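Local coordinates for mandelate racemase/muconate lactonizing enzyme family protein (Bradyrhizobium sp. ORS 278, PDB 3TOY) that is a member of the mandelate racemase/muconate lactonizing enzyme family of the enolase superfamily, with a metal-binding barrel domain, at residues Phe290-Trp304 with Ile316-Val330. Sequence-based numbering, arbitrary orientation.
Sequences FIMPDLMKVGGITGW and IPMSSHILPEASAHV. With ACT (acetate ion), chain F.
His321 and Asp294 meet where two neighbouring runs of the barrel in this enolase-superfamily domain come side by side, joined in sequence through helix 300-314. A single parallel bridge, Ile291 with Met318, brings them there: Ile291 N gives to Pro317 O and Ser319 N returns to Ile291 O at 2.8 Å; beyond it, His321 N bonds to Pro293 O. His321 ND1 then donates to Asp294 OD2, 2.8 Å away. OD2 lies close to the plane of the ring, while the carboxylate plane is turned 62° from it, and OD2 is met from above that plane. Asp294 OD1 accepts from Met296 N at 2.7 Å, an Asx turn that helps fix the carboxylate's rotation. His321 NE2 donates almost straight to O of an acetate ion, 2.8 Å away and probably from the crystallisation liquor, which Lys190 and Asn221 also hold. The His321 side chain lies about 4 Å from a calcium ion and touches Glu271, one of its ligands.

The Trp304 indole is sandwiched by two CH-pi contacts. Met318, its CG anti to the backbone N (chi1 -177°) and its chain extended, reaches across Pro293 to set Met318 CE over one face, 3.5 Å from the centroid of the Trp304 five-membered ring. Val330 CG2 sits over the opposite face, while Trp304 NE1 bonds to Thr334. Leu295 fills in beside helix 324-330, Leu295 CD1 3.6 Å from Ala326 CB. A water accepts from Leu295 N and donates to His321 O at 2.8 Å and to Ser327 OG at 3.1 Å.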
loop_
_atom_site.group_PDB
_atom_site.type_symbol
_atom_site.label_atom_id
_atom_site.label_comp_id
_atom_site.label_asym_id
_atom_site.label_seq_id
_atom_site.Cartn_x
_atom_site.Cartn_y
_atom_site.Cartn_z
ATOM N N PHE A 290 -11.676 -18.036 -7.169
ATOM C CA PHE A 290 -12.030 -18.759 -8.386
ATOM C C PHE A 290 -12.956 -17.822 -9.182
ATOM O O PHE A 290 -13.603 -16.938 -8.600
ATOM C CB PHE A 290 -12.874 -20.005 -8.034
ATOM C CG PHE A 290 -12.151 -21.054 -7.187
ATOM C CD1 PHE A 290 -10.764 -21.115 -7.140
ATOM C CD2 PHE A 290 -12.884 -22.003 -6.484
ATOM C CE1 PHE A 290 -10.139 -22.103 -6.381
ATOM C CE2 PHE A 290 -12.257 -22.998 -5.735
ATOM C CZ PHE A 290 -10.892 -23.046 -5.703
ATOM N N ILE A 291 -13.089 -18.053 -10.493
ATOM C CA ILE A 291 -14.115 -17.348 -11.262
ATOM C C ILE A 291 -14.865 -18.369 -12.117
ATOM O O ILE A 291 -14.322 -19.413 -12.440
ATOM C CB ILE A 291 -13.553 -16.218 -12.211
ATOM C CG1 ILE A 291 -12.526 -16.774 -13.203
ATOM C CG2 ILE A 291 -12.978 -15.028 -11.346
ATOM C CD1 ILE A 291 -12.079 -15.745 -14.218
ATOM N N MET A 292 -16.088 -18.015 -12.482
ATOM C CA MET A 292 -16.906 -18.821 -13.392
ATOM C C MET A 292 -17.716 -17.912 -14.324
ATOM O O MET A 292 -18.901 -17.633 -14.066
ATOM C CB MET A 292 -17.844 -19.751 -12.600
ATOM C CG MET A 292 -18.651 -19.100 -11.486
ATOM S SD MET A 292 -19.596 -20.324 -10.525
ATOM C CE MET A 292 -21.014 -20.636 -11.639
ATOM N N PRO A 293 -17.074 -17.414 -15.389
ATOM C CA PRO A 293 -17.811 -16.548 -16.307
ATOM C C PRO A 293 -18.994 -17.300 -16.944
ATOM O O PRO A 293 -18.961 -18.530 -17.040
ATOM C CB PRO A 293 -16.776 -16.184 -17.373
ATOM C CG PRO A 293 -15.427 -16.490 -16.751
ATOM C CD PRO A 293 -15.661 -17.600 -15.783
ATOM N N ASP A 294 -20.018 -16.538 -17.317
ATOM C CA ASP A 294 -21.162 -17.008 -18.105
ATOM C C ASP A 294 -20.919 -16.547 -19.536
ATOM O O ASP A 294 -20.687 -15.352 -19.790
ATOM C CB ASP A 294 -22.430 -16.347 -17.545
ATOM C CG ASP A 294 -23.716 -16.877 -18.185
ATOM O OD1 ASP A 294 -23.722 -17.117 -19.422
ATOM O OD2 ASP A 294 -24.701 -17.043 -17.436
ATOM N N LEU A 295 -20.945 -17.478 -20.480
ATOM C CA LEU A 295 -20.728 -17.091 -21.863
ATOM C C LEU A 295 -21.717 -16.015 -22.324
ATOM O O LEU A 295 -21.408 -15.282 -23.247
ATOM C CB LEU A 295 -20.793 -18.317 -22.789
ATOM C CG LEU A 295 -19.525 -19.172 -22.767
ATOM C CD1 LEU A 295 -19.807 -20.585 -23.322
ATOM C CD2 LEU A 295 -18.397 -18.517 -23.540
ATOM N N MET A 296 -22.890 -15.930 -21.695
ATOM C CA MET A 296 -23.888 -14.922 -22.085
ATOM C C MET A 296 -23.513 -13.521 -21.625
ATOM O O MET A 296 -24.068 -12.545 -22.112
ATOM C CB MET A 296 -25.239 -15.187 -21.431
ATOM C CG MET A 296 -25.851 -16.522 -21.628
ATOM S SD MET A 296 -27.522 -16.375 -20.950
ATOM C CE MET A 296 -27.283 -16.434 -19.167
ATOM N N LYS A 297 -22.617 -13.411 -20.643
ATOM C CA LYS A 297 -22.348 -12.075 -20.042
ATOM C C LYS A 297 -20.883 -11.667 -20.199
ATOM O O LYS A 297 -20.543 -10.479 -20.184
ATOM C CB LYS A 297 -22.730 -12.085 -18.562
ATOM C CG LYS A 297 -24.215 -12.298 -18.322
ATOM C CD LYS A 297 -24.601 -12.033 -16.883
ATOM C CE LYS A 297 -26.120 -12.033 -16.701
ATOM N NZ LYS A 297 -26.545 -11.711 -15.305
ATOM N N VAL A 298 -20.028 -12.656 -20.395
ATOM C CA VAL A 298 -18.600 -12.409 -20.631
ATOM C C VAL A 298 -18.228 -11.940 -22.049
ATOM O O VAL A 298 -17.071 -11.579 -22.291
ATOM C CB VAL A 298 -17.770 -13.658 -20.247
ATOM C CG1 VAL A 298 -17.801 -14.680 -21.375
ATOM C CG2 VAL A 298 -16.300 -13.282 -19.975
ATOM N N GLY A 299 -19.193 -11.897 -22.976
ATOM C CA GLY A 299 -18.871 -11.557 -24.384
ATOM C C GLY A 299 -18.693 -12.767 -25.295
ATOM O O GLY A 299 -17.909 -12.730 -26.253
ATOM N N GLY A 300 -19.407 -13.852 -24.982
ATOM C CA GLY A 300 -19.386 -15.074 -25.785
ATOM C C GLY A 300 -18.028 -15.740 -25.774
ATOM O O GLY A 300 -17.244 -15.571 -24.837
ATOM N N ILE A 301 -17.755 -16.515 -26.819
ATOM C CA ILE A 301 -16.482 -17.181 -26.992
ATOM C C ILE A 301 -15.341 -16.166 -27.034
ATOM O O ILE A 301 -14.287 -16.374 -26.404
ATOM C CB ILE A 301 -16.468 -17.996 -28.308
ATOM C CG1 ILE A 301 -17.621 -19.026 -28.328
ATOM C CG2 ILE A 301 -15.134 -18.648 -28.526
ATOM C CD1 ILE A 301 -17.720 -19.863 -27.124
ATOM N N THR A 302 -15.541 -15.080 -27.786
ATOM C CA THR A 302 -14.503 -14.106 -28.016
ATOM C C THR A 302 -14.073 -13.460 -26.663
ATOM O O THR A 302 -12.871 -13.357 -26.368
ATOM C CB THR A 302 -14.978 -13.029 -29.020
ATOM O OG1 THR A 302 -15.232 -13.668 -30.294
ATOM C CG2 THR A 302 -13.894 -11.955 -29.226
ATOM N N GLY A 303 -15.066 -13.055 -25.882
ATOM C CA GLY A 303 -14.840 -12.464 -24.538
ATOM C C GLY A 303 -14.226 -13.490 -23.571
ATOM O O GLY A 303 -13.291 -13.166 -22.802
ATOM N N TRP A 304 -14.719 -14.726 -23.607
ATOM C CA TRP A 304 -14.179 -15.807 -22.758
ATOM C C TRP A 304 -12.682 -15.969 -22.929
ATOM O O TRP A 304 -11.933 -16.089 -21.930
ATOM C CB TRP A 304 -14.869 -17.145 -23.068
ATOM C CG TRP A 304 -14.337 -18.295 -22.285
ATOM C CD1 TRP A 304 -13.162 -18.921 -22.471
ATOM C CD2 TRP A 304 -14.969 -18.937 -21.173
ATOM N NE1 TRP A 304 -13.002 -19.922 -21.544
ATOM C CE2 TRP A 304 -14.098 -19.945 -20.729
ATOM C CE3 TRP A 304 -16.173 -18.737 -20.495
ATOM C CZ2 TRP A 304 -14.394 -20.768 -19.653
ATOM C CZ3 TRP A 304 -16.463 -19.547 -19.423
ATOM C CH2 TRP A 304 -15.587 -20.564 -19.022
ATOM N N ILE A 316 -6.062 -17.854 -11.315
ATOM C CA ILE A 316 -7.424 -18.043 -10.838
ATOM C C ILE A 316 -8.053 -19.204 -11.603
ATOM O O ILE A 316 -8.264 -19.124 -12.826
ATOM C CB ILE A 316 -8.269 -16.773 -11.031
ATOM C CG1 ILE A 316 -7.734 -15.668 -10.108
ATOM C CG2 ILE A 316 -9.767 -17.045 -10.702
ATOM C CD1 ILE A 316 -8.488 -14.361 -10.234
ATOM N N PRO A 317 -8.320 -20.306 -10.902
ATOM C CA PRO A 317 -9.019 -21.407 -11.570
ATOM C C PRO A 317 -10.335 -20.902 -12.147
ATOM O O PRO A 317 -11.101 -20.247 -11.454
ATOM C CB PRO A 317 -9.316 -22.366 -10.420
ATOM C CG PRO A 317 -8.152 -22.121 -9.463
ATOM C CD PRO A 317 -8.011 -20.618 -9.492
ATOM N N MET A 318 -10.606 -21.270 -13.393
ATOM C CA MET A 318 -11.745 -20.728 -14.134
ATOM C C MET A 318 -12.715 -21.846 -14.521
ATOM O O MET A 318 -12.329 -22.781 -15.212
ATOM C CB MET A 318 -11.218 -20.035 -15.388
ATOM C CG MET A 318 -12.262 -19.352 -16.252
ATOM S SD MET A 318 -11.374 -18.173 -17.312
ATOM C CE MET A 318 -12.518 -17.939 -18.700
ATOM N N SER A 319 -13.961 -21.717 -14.057
ATOM C CA SER A 319 -15.038 -22.656 -14.345
ATOM C C SER A 319 -16.066 -21.973 -15.251
ATOM O O SER A 319 -15.895 -20.805 -15.599
ATOM C CB SER A 319 -15.679 -23.087 -13.020
ATOM O OG SER A 319 -14.755 -23.852 -12.259
ATOM N N SER A 320 -17.143 -22.684 -15.614
ATOM C CA SER A 320 -18.202 -22.076 -16.393
ATOM C C SER A 320 -19.490 -21.929 -15.599
ATOM O O SER A 320 -19.736 -22.646 -14.624
ATOM C CB SER A 320 -18.457 -22.905 -17.673
ATOM O OG SER A 320 -18.726 -24.264 -17.326
ATOM N N HIS A 321 -20.312 -20.972 -16.026
ATOM C CA HIS A 321 -21.662 -20.873 -15.515
ATOM C C HIS A 321 -22.670 -21.287 -16.589
ATOM O O HIS A 321 -22.813 -20.599 -17.601
ATOM C CB HIS A 321 -22.006 -19.456 -15.114
ATOM C CG HIS A 321 -23.391 -19.334 -14.561
ATOM N ND1 HIS A 321 -24.334 -18.483 -15.090
ATOM C CD2 HIS A 321 -23.992 -19.973 -13.531
ATOM C CE1 HIS A 321 -25.460 -18.595 -14.405
ATOM N NE2 HIS A 321 -25.275 -19.486 -13.446
ATOM N N ILE A 322 -23.380 -22.385 -16.307
ATOM C CA ILE A 322 -24.367 -22.992 -17.205
ATOM C C ILE A 322 -23.939 -23.004 -18.677
ATOM O O ILE A 322 -22.751 -23.122 -18.979
ATOM C CB ILE A 322 -25.783 -22.407 -16.982
ATOM C CG1 ILE A 322 -25.838 -20.934 -17.390
ATOM C CG2 ILE A 322 -26.207 -22.626 -15.553
ATOM C CD1 ILE A 322 -27.194 -20.294 -17.166
ATOM N N LEU A 323 -24.891 -22.969 -19.609
ATOM C CA LEU A 323 -24.523 -23.160 -21.033
ATOM C C LEU A 323 -23.432 -24.234 -21.195
ATOM O O LEU A 323 -22.356 -23.983 -21.773
ATOM C CB LEU A 323 -24.082 -21.829 -21.678
ATOM C CG LEU A 323 -25.190 -20.915 -22.242
ATOM C CD1 LEU A 323 -26.111 -20.376 -21.146
ATOM C CD2 LEU A 323 -24.627 -19.778 -23.077
ATOM N N PRO A 324 -23.703 -25.446 -20.696
ATOM C CA PRO A 324 -22.680 -26.496 -20.688
ATOM C C PRO A 324 -22.234 -26.916 -22.076
ATOM O O PRO A 324 -21.092 -27.345 -22.253
ATOM C CB PRO A 324 -23.366 -27.668 -19.977
ATOM C CG PRO A 324 -24.809 -27.388 -20.080
ATOM C CD PRO A 324 -24.970 -25.901 -20.103
ATOM N N GLU A 325 -23.108 -26.799 -23.069
ATOM C CA GLU A 325 -22.711 -27.241 -24.412
ATOM C C GLU A 325 -21.573 -26.407 -24.995
ATOM O O GLU A 325 -20.584 -26.944 -25.541
ATOM C CB GLU A 325 -23.930 -27.254 -25.353
ATOM C CG GLU A 325 -25.098 -28.084 -24.798
ATOM C CD GLU A 325 -26.043 -27.290 -23.884
ATOM O OE1 GLU A 325 -25.816 -26.075 -23.653
ATOM O OE2 GLU A 325 -27.022 -27.885 -23.395
ATOM N N ALA A 326 -21.723 -25.091 -24.915
ATOM C CA ALA A 326 -20.743 -24.183 -25.472
ATOM C C ALA A 326 -19.540 -24.116 -24.518
ATOM O O ALA A 326 -18.411 -23.986 -24.958
ATOM C CB ALA A 326 -21.346 -22.800 -25.673
ATOM N N SER A 327 -19.802 -24.219 -23.219
ATOM C CA SER A 327 -18.705 -24.191 -22.238
ATOM C C SER A 327 -17.695 -25.300 -22.477
ATOM O O SER A 327 -16.493 -25.127 -22.281
ATOM C CB SER A 327 -19.257 -24.268 -20.819
ATOM O OG SER A 327 -20.005 -23.105 -20.529
ATOM N N ALA A 328 -18.184 -26.455 -22.914
ATOM C CA ALA A 328 -17.317 -27.585 -23.171
ATOM C C ALA A 328 -16.323 -27.301 -24.282
ATOM O O ALA A 328 -15.309 -27.956 -24.378
ATOM C CB ALA A 328 -18.153 -28.808 -23.506
ATOM N N HIS A 329 -16.635 -26.324 -25.138
ATOM C CA HIS A 329 -15.742 -25.989 -26.236
ATOM C C HIS A 329 -14.651 -24.988 -25.859
ATOM O O HIS A 329 -13.636 -24.899 -26.550
ATOM C CB HIS A 329 -16.510 -25.426 -27.439
ATOM C CG HIS A 329 -17.265 -26.462 -28.213
ATOM N ND1 HIS A 329 -16.745 -27.072 -29.336
ATOM C CD2 HIS A 329 -18.501 -26.986 -28.033
ATOM C CE1 HIS A 329 -17.628 -27.940 -29.806
ATOM N NE2 HIS A 329 -18.705 -27.904 -29.039
ATOM N N VAL A 330 -14.854 -24.220 -24.787
ATOM C CA VAL A 330 -13.829 -23.240 -24.392
ATOM C C VAL A 330 -12.968 -23.672 -23.189
ATOM O O VAL A 330 -11.802 -23.296 -23.114
ATOM C CB VAL A 330 -14.408 -21.812 -24.157
ATOM C CG1 VAL A 330 -14.744 -21.143 -25.505
ATOM C CG2 VAL A 330 -15.608 -21.857 -23.223
HETATM C C ACT F . -27.755 -19.614 -10.758
HETATM O O ACT F . -27.373 -20.328 -11.719
HETATM O OXT ACT F . -27.069 -19.671 -9.716
HETATM C CH3 ACT F . -28.971 -18.731 -10.840
HETATM O O HOH W 1 -21.036 -20.294 -19.789
#